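Side-chain contacts in formiminoglutamase (Trypanosoma cruzi, PDB 4MYK), which hydrolyses N-formimino-L-glutamate to L-glutamate and formamide, using a pair of manganese ions bound in an arginase-like fold: residues E182-G187 with V254-Q259; K214-A219 with A258-D263; F235-L240 with V296-H301. The protein carries 1 engineered substitution. All coordinates share one frame; numbering follows the deposited sequence.

Contact 1: E182-G187 with V254-Q259; sequences EFACQG and VGLSAQ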
loop_
_atom_site.group_PDB
_atom_site.type_symbol
_atom_site.label_atom_id
_atom_site.label_comp_id
_atom_site.label_asym_id
_atom_site.label_seq_id
_atom_site.Cartn_x
_atom_site.Cartn_y
_atom_site.Cartn_z
ATOM N N GLU A 182 -1.482 -13.569 -21.343
ATOM C CA GLU A 182 -1.437 -13.617 -19.890
ATOM C C GLU A 182 -0.830 -12.297 -19.461
ATOM O O GLU A 182 0.306 -11.993 -19.811
ATOM C CB GLU A 182 -0.549 -14.766 -19.415
ATOM C CG GLU A 182 -1.023 -16.153 -19.837
ATOM C CD GLU A 182 -2.077 -16.739 -18.908
ATOM O OE1 GLU A 182 -2.760 -15.979 -18.197
ATOM O OE2 GLU A 182 -2.226 -17.979 -18.890
ATOM N N PHE A 183 -1.595 -11.509 -18.719
ATOM C CA PHE A 183 -1.200 -10.145 -18.409
ATOM C C PHE A 183 -0.935 -9.933 -16.926
ATOM O O PHE A 183 -1.793 -10.210 -16.092
ATOM C CB PHE A 183 -2.280 -9.180 -18.875
ATOM C CG PHE A 183 -1.822 -7.765 -18.950
ATOM C CD1 PHE A 183 -1.912 -6.932 -17.840
ATOM C CD2 PHE A 183 -1.283 -7.263 -20.122
ATOM C CE1 PHE A 183 -1.478 -5.625 -17.900
ATOM C CE2 PHE A 183 -0.848 -5.953 -20.192
ATOM C CZ PHE A 183 -0.948 -5.131 -19.083
ATOM N N ALA A 184 0.263 -9.444 -16.613
ATOM C CA ALA A 184 0.672 -9.164 -15.235
ATOM C C ALA A 184 0.821 -10.432 -14.411
ATOM O O ALA A 184 0.597 -10.429 -13.204
ATOM C CB ALA A 184 -0.305 -8.216 -14.561
ATOM N N CYS A 185 1.190 -11.520 -15.071
ATOM C CA CYS A 185 1.506 -12.750 -14.371
ATOM C C CYS A 185 2.855 -12.620 -13.643
ATOM O O CYS A 185 3.709 -11.816 -14.028
ATOM C CB CYS A 185 1.496 -13.938 -15.341
ATOM S SG CYS A 185 2.405 -13.643 -16.869
ATOM N N GLN A 186 3.026 -13.414 -12.589
ATOM C CA GLN A 186 4.182 -13.304 -11.703
ATOM C C GLN A 186 5.067 -14.567 -11.735
ATOM O O GLN A 186 4.592 -15.656 -11.424
ATOM C CB GLN A 186 3.712 -12.971 -10.282
ATOM C CG GLN A 186 3.078 -11.598 -10.213
ATOM C CD GLN A 186 2.698 -11.179 -8.811
ATOM O OE1 GLN A 186 3.280 -11.633 -7.833
ATOM N NE2 GLN A 186 1.712 -10.302 -8.706
ATOM N N GLY A 187 6.340 -14.413 -12.113
ATOM C CA GLY A 187 7.254 -15.539 -12.250
ATOM C C GLY A 187 7.478 -16.393 -11.004
ATOM O O GLY A 187 7.913 -17.541 -11.090
ATOM N N VAL A 254 2.994 -8.650 -4.377
ATOM C CA VAL A 254 3.175 -7.580 -5.355
ATOM C C VAL A 254 2.107 -7.702 -6.440
ATOM O O VAL A 254 1.400 -8.716 -6.519
ATOM C CB VAL A 254 4.579 -7.589 -6.009
ATOM C CG1 VAL A 254 5.639 -7.159 -5.022
ATOM C CG2 VAL A 254 4.902 -8.957 -6.579
ATOM N N GLY A 255 2.001 -6.667 -7.271
ATOM C CA GLY A 255 1.023 -6.647 -8.339
ATOM C C GLY A 255 0.508 -5.256 -8.658
ATOM O O GLY A 255 1.045 -4.248 -8.198
ATOM N N LEU A 256 -0.548 -5.211 -9.457
ATOM C CA LEU A 256 -1.071 -3.960 -9.973
ATOM C C LEU A 256 -1.605 -3.088 -8.851
ATOM O O LEU A 256 -2.189 -3.584 -7.898
ATOM C CB LEU A 256 -2.173 -4.237 -11.003
ATOM C CG LEU A 256 -1.775 -4.998 -12.278
ATOM C CD1 LEU A 256 -3.006 -5.361 -13.058
ATOM C CD2 LEU A 256 -0.786 -4.194 -13.145
ATOM N N SER A 257 -1.414 -1.784 -8.963
ATOM C CA SER A 257 -2.021 -0.897 -7.991
ATOM C C SER A 257 -3.480 -0.646 -8.381
ATOM O O SER A 257 -3.896 -0.923 -9.508
ATOM C CB SER A 257 -1.252 0.419 -7.898
ATOM O OG SER A 257 -1.374 1.165 -9.092
ATOM N N ALA A 258 -4.257 -0.133 -7.438
ATOM C CA ALA A 258 -5.649 0.184 -7.714
ATOM C C ALA A 258 -5.768 1.198 -8.866
ATOM O O ALA A 258 -6.588 1.015 -9.760
ATOM C CB ALA A 258 -6.369 0.681 -6.423
ATOM N N GLN A 259 -4.937 2.241 -8.859
ATOM C CA GLN A 259 -4.948 3.241 -9.938
ATOM C C GLN A 259 -4.667 2.629 -11.316
ATOM O O GLN A 259 -5.306 2.983 -12.306
ATOM C CB GLN A 259 -3.941 4.362 -9.659
ATOM C CG GLN A 259 -4.126 5.588 -10.551
ATOM C CD GLN A 259 -5.552 6.138 -10.501
ATOM O OE1 GLN A 259 -6.033 6.564 -9.448
ATOM N NE2 GLN A 259 -6.228 6.135 -11.641
HETATM O O HOH W 1 2.841 -12.064 -5.072
#

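Contact 2: K214-A219 with A258-D263; sequences KGAVAA and AQEAFD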
loop_
_atom_site.group_PDB
_atom_site.type_symbol
_atom_site.label_atom_id
_atom_site.label_comp_id
_atom_site.label_asym_id
_atom_site.label_seq_id
_atom_site.Cartn_x
_atom_site.Cartn_y
_atom_site.Cartn_z
ATOM N N LYS A 214 6.676 -0.754 -18.837
ATOM C CA LYS A 214 6.056 0.032 -19.916
ATOM C C LYS A 214 5.009 1.037 -19.456
ATOM O O LYS A 214 4.734 2.002 -20.150
ATOM C CB LYS A 214 5.381 -0.879 -20.934
ATOM C CG LYS A 214 6.262 -1.931 -21.555
ATOM C CD LYS A 214 5.513 -2.607 -22.689
ATOM C CE LYS A 214 6.151 -3.920 -23.084
ATOM N NZ LYS A 214 5.323 -4.594 -24.123
ATOM N N GLY A 215 4.410 0.798 -18.298
ATOM C CA GLY A 215 3.203 1.501 -17.916
ATOM C C GLY A 215 2.063 0.552 -18.208
ATOM O O GLY A 215 2.026 -0.062 -19.271
ATOM N N ALA A 216 1.145 0.408 -17.262
ATOM C CA ALA A 216 0.109 -0.617 -17.366
ATOM C C ALA A 216 -0.788 -0.413 -18.585
ATOM O O ALA A 216 -1.083 -1.351 -19.322
ATOM C CB ALA A 216 -0.721 -0.668 -16.096
ATOM N N VAL A 217 -1.209 0.829 -18.794
ATOM C CA VAL A 217 -2.099 1.159 -19.897
ATOM C C VAL A 217 -1.426 0.912 -21.252
ATOM O O VAL A 217 -2.027 0.306 -22.138
ATOM C CB VAL A 217 -2.641 2.613 -19.765
ATOM C CG1 VAL A 217 -3.263 3.089 -21.062
ATOM C CG2 VAL A 217 -3.643 2.701 -18.624
ATOM N N ALA A 218 -0.176 1.363 -21.395
ATOM C CA ALA A 218 0.613 1.130 -22.608
ATOM C C ALA A 218 0.848 -0.359 -22.860
ATOM O O ALA A 218 0.763 -0.831 -23.992
ATOM C CB ALA A 218 1.947 1.860 -22.529
ATOM N N ALA A 219 1.167 -1.088 -21.800
ATOM C CA ALA A 219 1.344 -2.524 -21.892
ATOM C C ALA A 219 0.039 -3.186 -22.315
ATOM O O ALA A 219 0.043 -4.096 -23.134
ATOM C CB ALA A 219 1.805 -3.076 -20.551
ATOM N N ALA A 258 -4.257 -0.133 -7.438
ATOM C CA ALA A 258 -5.649 0.184 -7.714
ATOM C C ALA A 258 -5.768 1.198 -8.866
ATOM O O ALA A 258 -6.588 1.015 -9.760
ATOM C CB ALA A 258 -6.369 0.681 -6.423
ATOM N N GLN A 259 -4.937 2.241 -8.859
ATOM C CA GLN A 259 -4.948 3.241 -9.938
ATOM C C GLN A 259 -4.667 2.629 -11.316
ATOM O O GLN A 259 -5.306 2.983 -12.306
ATOM C CB GLN A 259 -3.941 4.362 -9.659
ATOM C CG GLN A 259 -4.126 5.588 -10.551
ATOM C CD GLN A 259 -5.552 6.138 -10.501
ATOM O OE1 GLN A 259 -6.033 6.564 -9.448
ATOM N NE2 GLN A 259 -6.228 6.135 -11.641
ATOM N N GLU A 260 -3.695 1.722 -11.374
ATOM C CA GLU A 260 -3.388 1.013 -12.614
ATOM C C GLU A 260 -4.598 0.222 -13.084
ATOM O O GLU A 260 -4.962 0.275 -14.258
ATOM C CB GLU A 260 -2.199 0.079 -12.415
ATOM C CG GLU A 260 -0.880 0.800 -12.226
ATOM C CD GLU A 260 0.235 -0.168 -11.913
ATOM O OE1 GLU A 260 -0.011 -1.109 -11.123
ATOM O OE2 GLU A 260 1.349 0.001 -12.463
ATOM N N ALA A 261 -5.217 -0.502 -12.155
ATOM C CA ALA A 261 -6.428 -1.259 -12.432
ATOM C C ALA A 261 -7.508 -0.364 -13.045
ATOM O O ALA A 261 -8.050 -0.679 -14.104
ATOM C CB ALA A 261 -6.933 -1.925 -11.165
ATOM N N PHE A 262 -7.815 0.748 -12.381
ATOM C CA PHE A 262 -8.784 1.718 -12.889
ATOM C C PHE A 262 -8.401 2.188 -14.288
ATOM O O PHE A 262 -9.224 2.172 -15.204
ATOM C CB PHE A 262 -8.844 2.948 -11.994
ATOM C CG PHE A 262 -9.307 2.665 -10.607
ATOM C CD1 PHE A 262 -9.761 1.409 -10.257
ATOM C CD2 PHE A 262 -9.287 3.664 -9.645
ATOM C CE1 PHE A 262 -10.191 1.149 -8.969
ATOM C CE2 PHE A 262 -9.711 3.419 -8.362
ATOM C CZ PHE A 262 -10.168 2.158 -8.017
ATOM N N ASP A 263 -7.156 2.628 -14.437
ATOM C CA ASP A 263 -6.662 3.096 -15.724
ATOM C C ASP A 263 -6.796 2.039 -16.819
ATOM O O ASP A 263 -7.077 2.369 -17.973
ATOM C CB ASP A 263 -5.206 3.536 -15.611
ATOM C CG ASP A 263 -5.039 4.837 -14.839
ATOM O OD1 ASP A 263 -6.035 5.355 -14.306
ATOM O OD2 ASP A 263 -3.903 5.342 -14.769
HETATM O O HOH W 2 2.107 1.849 -14.796
#

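Contact 3: F235-L240 with V296-H301; sequences FDVDSL and VYMFYH. With MN (manganese (II) ion), chain C.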
loop_
_atom_site.group_PDB
_atom_site.type_symbol
_atom_site.label_atom_id
_atom_site.label_comp_id
_atom_site.label_asym_id
_atom_site.label_seq_id
_atom_site.Cartn_x
_atom_site.Cartn_y
_atom_site.Cartn_z
ATOM N N PHE A 235 -10.526 -10.063 -15.916
ATOM C CA PHE A 235 -9.734 -9.401 -14.883
ATOM C C PHE A 235 -9.772 -10.103 -13.536
ATOM O O PHE A 235 -10.661 -9.833 -12.732
ATOM C CB PHE A 235 -10.204 -7.962 -14.689
ATOM C CG PHE A 235 -9.114 -7.028 -14.239
ATOM C CD1 PHE A 235 -8.265 -7.382 -13.208
ATOM C CD2 PHE A 235 -8.927 -5.799 -14.863
ATOM C CE1 PHE A 235 -7.265 -6.527 -12.796
ATOM C CE2 PHE A 235 -7.922 -4.934 -14.446
ATOM C CZ PHE A 235 -7.095 -5.301 -13.419
ATOM N N ASP A 236 -8.806 -10.982 -13.281
ATOM C CA ASP A 236 -8.666 -11.585 -11.956
ATOM C C ASP A 236 -8.137 -10.514 -11.019
ATOM O O ASP A 236 -7.062 -9.980 -11.248
ATOM C CB ASP A 236 -7.706 -12.773 -11.996
ATOM C CG ASP A 236 -7.563 -13.470 -10.641
ATOM O OD1 ASP A 236 -7.800 -12.849 -9.585
ATOM O OD2 ASP A 236 -7.214 -14.660 -10.640
ATOM N N VAL A 237 -8.894 -10.185 -9.976
ATOM C CA VAL A 237 -8.503 -9.074 -9.114
ATOM C C VAL A 237 -7.346 -9.398 -8.142
ATOM O O VAL A 237 -6.801 -8.494 -7.490
ATOM C CB VAL A 237 -9.717 -8.427 -8.393
ATOM C CG1 VAL A 237 -10.663 -7.818 -9.407
ATOM C CG2 VAL A 237 -10.442 -9.439 -7.525
ATOM N N ASP A 238 -6.959 -10.676 -8.062
ATOM C CA ASP A 238 -5.789 -11.050 -7.268
ATOM C C ASP A 238 -4.490 -10.748 -8.027
ATOM O O ASP A 238 -3.395 -11.133 -7.600
ATOM C CB ASP A 238 -5.868 -12.500 -6.768
ATOM C CG ASP A 238 -5.562 -13.531 -7.846
ATOM O OD1 ASP A 238 -4.947 -13.180 -8.882
ATOM O OD2 ASP A 238 -5.926 -14.713 -7.642
ATOM N N SER A 239 -4.631 -10.047 -9.153
ATOM C CA SER A 239 -3.497 -9.502 -9.895
ATOM C C SER A 239 -3.075 -8.133 -9.342
ATOM O O SER A 239 -2.067 -7.561 -9.759
ATOM C CB SER A 239 -3.861 -9.368 -11.365
ATOM O OG SER A 239 -4.896 -8.427 -11.517
ATOM N N LEU A 240 -3.875 -7.588 -8.429
ATOM C CA LEU A 240 -3.521 -6.351 -7.734
ATOM C C LEU A 240 -2.806 -6.698 -6.439
ATOM O O LEU A 240 -3.066 -7.734 -5.832
ATOM C CB LEU A 240 -4.765 -5.529 -7.392
ATOM C CG LEU A 240 -5.542 -4.734 -8.446
ATOM C CD1 LEU A 240 -6.216 -5.639 -9.467
ATOM C CD2 LEU A 240 -6.562 -3.865 -7.722
ATOM N N VAL A 296 -15.892 -2.262 -7.586
ATOM C CA VAL A 296 -16.930 -1.393 -8.154
ATOM C C VAL A 296 -16.302 -0.215 -8.904
ATOM O O VAL A 296 -16.767 0.161 -9.977
ATOM C CB VAL A 296 -17.949 -0.899 -7.077
ATOM C CG1 VAL A 296 -18.876 0.155 -7.649
ATOM C CG2 VAL A 296 -18.759 -2.075 -6.508
ATOM N N TYR A 297 -15.234 0.348 -8.346
ATOM C CA TYR A 297 -14.542 1.461 -8.986
ATOM C C TYR A 297 -13.867 1.051 -10.289
ATOM O O TYR A 297 -13.779 1.833 -11.228
ATOM C CB TYR A 297 -13.528 2.091 -8.033
ATOM C CG TYR A 297 -14.139 3.114 -7.093
ATOM C CD1 TYR A 297 -14.940 4.139 -7.585
ATOM C CD2 TYR A 297 -13.908 3.063 -5.724
ATOM C CE1 TYR A 297 -15.503 5.075 -6.736
ATOM C CE2 TYR A 297 -14.461 4.000 -4.870
ATOM C CZ TYR A 297 -15.260 5.002 -5.380
ATOM O OH TYR A 297 -15.815 5.945 -4.540
ATOM N N MET A 298 -13.401 -0.189 -10.345
ATOM C CA MET A 298 -12.863 -0.747 -11.580
ATOM C C MET A 298 -13.932 -0.832 -12.680
ATOM O O MET A 298 -13.693 -0.437 -13.828
ATOM C CB MET A 298 -12.259 -2.122 -11.309
ATOM C CG MET A 298 -10.891 -2.082 -10.662
ATOM S SD MET A 298 -10.263 -3.721 -10.226
ATOM C CE MET A 298 -10.120 -4.514 -11.826
ATOM N N PHE A 299 -15.099 -1.369 -12.328
ATOM C CA PHE A 299 -16.261 -1.423 -13.233
ATOM C C PHE A 299 -16.695 -0.006 -13.635
ATOM O O PHE A 299 -17.012 0.268 -14.789
ATOM C CB PHE A 299 -17.417 -2.171 -12.548
ATOM C CG PHE A 299 -18.744 -2.039 -13.253
ATOM C CD1 PHE A 299 -19.001 -2.751 -14.411
ATOM C CD2 PHE A 299 -19.739 -1.215 -12.742
ATOM C CE1 PHE A 299 -20.213 -2.626 -15.060
ATOM C CE2 PHE A 299 -20.955 -1.088 -13.384
ATOM C CZ PHE A 299 -21.194 -1.795 -14.538
ATOM N N TYR A 300 -16.702 0.884 -12.651
ATOM C CA TYR A 300 -17.011 2.286 -12.859
ATOM C C TYR A 300 -16.139 2.910 -13.954
ATOM O O TYR A 300 -16.638 3.596 -14.840
ATOM C CB TYR A 300 -16.843 3.046 -11.538
ATOM C CG TYR A 300 -16.830 4.549 -11.695
ATOM C CD1 TYR A 300 -17.984 5.236 -12.048
ATOM C CD2 TYR A 300 -15.669 5.278 -11.496
ATOM C CE1 TYR A 300 -17.982 6.607 -12.204
ATOM C CE2 TYR A 300 -15.653 6.649 -11.657
ATOM C CZ TYR A 300 -16.817 7.310 -12.010
ATOM O OH TYR A 300 -16.820 8.681 -12.167
ATOM N N HIS A 301 -14.834 2.666 -13.890
ATOM C CA HIS A 301 -13.902 3.212 -14.867
ATOM C C HIS A 301 -14.154 2.575 -16.221
ATOM O O HIS A 301 -14.106 3.252 -17.250
ATOM C CB HIS A 301 -12.449 2.992 -14.422
ATOM C CG HIS A 301 -11.959 4.016 -13.441
ATOM N ND1 HIS A 301 -12.204 3.930 -12.088
ATOM C CD2 HIS A 301 -11.255 5.160 -13.623
ATOM C CE1 HIS A 301 -11.669 4.974 -11.477
ATOM N NE2 HIS A 301 -11.089 5.737 -12.386
HETATM MN MN MN C . -5.195 -15.266 -9.829
HETATM O O HOH W 3 -5.959 -17.528 -10.095
#

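Contact 1: E182-G187 with V254-Q259
The flat amide of Gln186 meets Val254 with both of its polar atoms. The carbonyl O of Val254 lies 19° out of the amide plane on the NE2 side, and Val254 CG2 sits beside OE1. This lies at the end of a strand of the parallel sheet in the arginase/deacetylase alpha/beta fold, near the metal site: residues 182-187 run off the end of strand 180-185, and residues 254-257 lead into helix 258-270. Gln186 NE2 donates to Val254 O at 2.7 Å, with an N-H...O angle of 150°. The donor stands above the carbonyl plane and does not follow a lone pair. Gln186 reaches across because its chain is extended beyond CG (chi2 -175°). Its OE1 is 3.4 Å from Val254 CG2 and accepts a water at 2.8 Å. That water makes a second, weak link to Val254 N. NE2 thus meets an acceptor and OE1 a donor, which is consistent with the modelled orientation of the amide. Gly255 CA passes 3.7 Å from Gln186 NE2, and Gly255 has backbone angles at which a side chain would collide with the carbonyl O of Val254. Leu208 of helix 208-214 touches Gln186, Val254 and Leu256. The Gln186 side chain is about 9 Å from a bound manganese and is not a ligand. Beside the amide the contact is apolar: Ala184 CB touches the methyl CD1 of Leu256 at 4.2 Å.

Contact 2: K214-A219 with A258-D263
Two helical segments come close at two points, with CA atoms of Ala216 and Glu260 6.1 Å apart and those of Val217 and Asp263 6.5 Å apart. The short side chain of Ala216 allows the first approach. Ala216 CB points at the other helix and lies 4.0 Å from Glu260 CB, with Glu260 CG just beyond. At the second point Val217 and Asp263 cross at about a right angle. Val217 CG2 lies 3.5 Å from Asp263 CB and equally near the carbonyl O of Asp263. CG1 is anti to the backbone N (chi1 165°), which leaves CG2 to make this touch. One oxygen of the Asp263 carboxylate is held within its own helix. Gln259 NE2 donates to Asp263 OD1 at 2.8 Å, meeting it from above the carboxylate plane while OD1 stays in the plane of the Gln259 amide. Glu260 is extended beyond CG and sends its carboxylate to the start of the facing helix. There a water gives to Glu260 OE2 at 3.1 Å and accepts from Ala216 N at 3.0 Å. The positive end of that helix would probably suit the negative charge. The other oxygen, OE1, pairs with Arg212 and accepts from Ser257 N. Ser257 is the N-cap, and its side chain caps the backbone N of Glu260 in return, a capping box. Gly215, with positive phi, ends one helix and N-caps the next. The whole is the side-by-side packing of neighbouring helices, 216-227 and 258-270, in the alpha/beta fold of the arginase family.

Contact 3: F235-L240 with V296-H301
The DxD manganese site, at the end of strand 231-236, is backed by helix 290-306 through the pair Phe235 and Met298. The methyl CE of Met298 stands over the centre of the Phe235 ring, 3.3 Å from the centroid and 5° off the normal. This is a CH-pi contact with all six ring carbons nearly equally near. Met298 SD lies farther up over the same face, 4.9 Å from the centroid, so the arrangement is also a Met-aromatic contact. The methionine leaves its helix extended and then bends at the thioether (chi3 63°), which drives the methyl down onto the ring. Val237 CG1 borders the same methyl, 4.1 Å from Met298 CE, and Leu240 CD2 lies beside the sulfur. Ala261, Phe262 and Cys265 of helix 258-270 pack on Met298 too. All four touching residues are buried. Along the strand, Asp236 points away from this packing. Asp236 OD2 binds manganese at 2.3 Å, and the residue is also a ligand of the second manganese. Asp238 grips the first ion with both oxygens, OD1 at 2.3 Å and OD2 at 2.4 Å. A water, Asp146 and His148 complete that shell. Asp236 OD1 does not bind this ion. It accepts from Asp238 N at 2.8 Å, closing an Asx turn that sets the second aspartate beside the first. Ser239 OG and Ser239 N both donate to Asp236 O, the hydroxyl almost in line with the C=O bond, and so pin the 3-10 turn. One side of the strand end therefore meets a helix and the other holds metal; this is the binuclear manganese centre characteristic of the arginase family.

From the N terminus, the chain first meets residues 182-187, where contact 1 opens, then 214-219 for contact 2 and 235-240 for contact 3. Contacts 1 and 2 close on overlapping residues, sharing Ala258 and Gln259. Contact 3 opens inside both other loops and closes after them, at 296-301, so it crosses both. Phe183 of contact 1 packs on the carbonyls of Ala216 and Ala219 in contact 2. Leu256 N probably hydrogen-bonds to Ser239 O, joining contact 1 to contact 3. The Phe262 ring stacks on that of His301, joining contact 2 to contact 3. Helix 258-270 thus lies between helices 216-227 and 290-306, with strand ends 180-185 and 231-236 tied in beside the metal site.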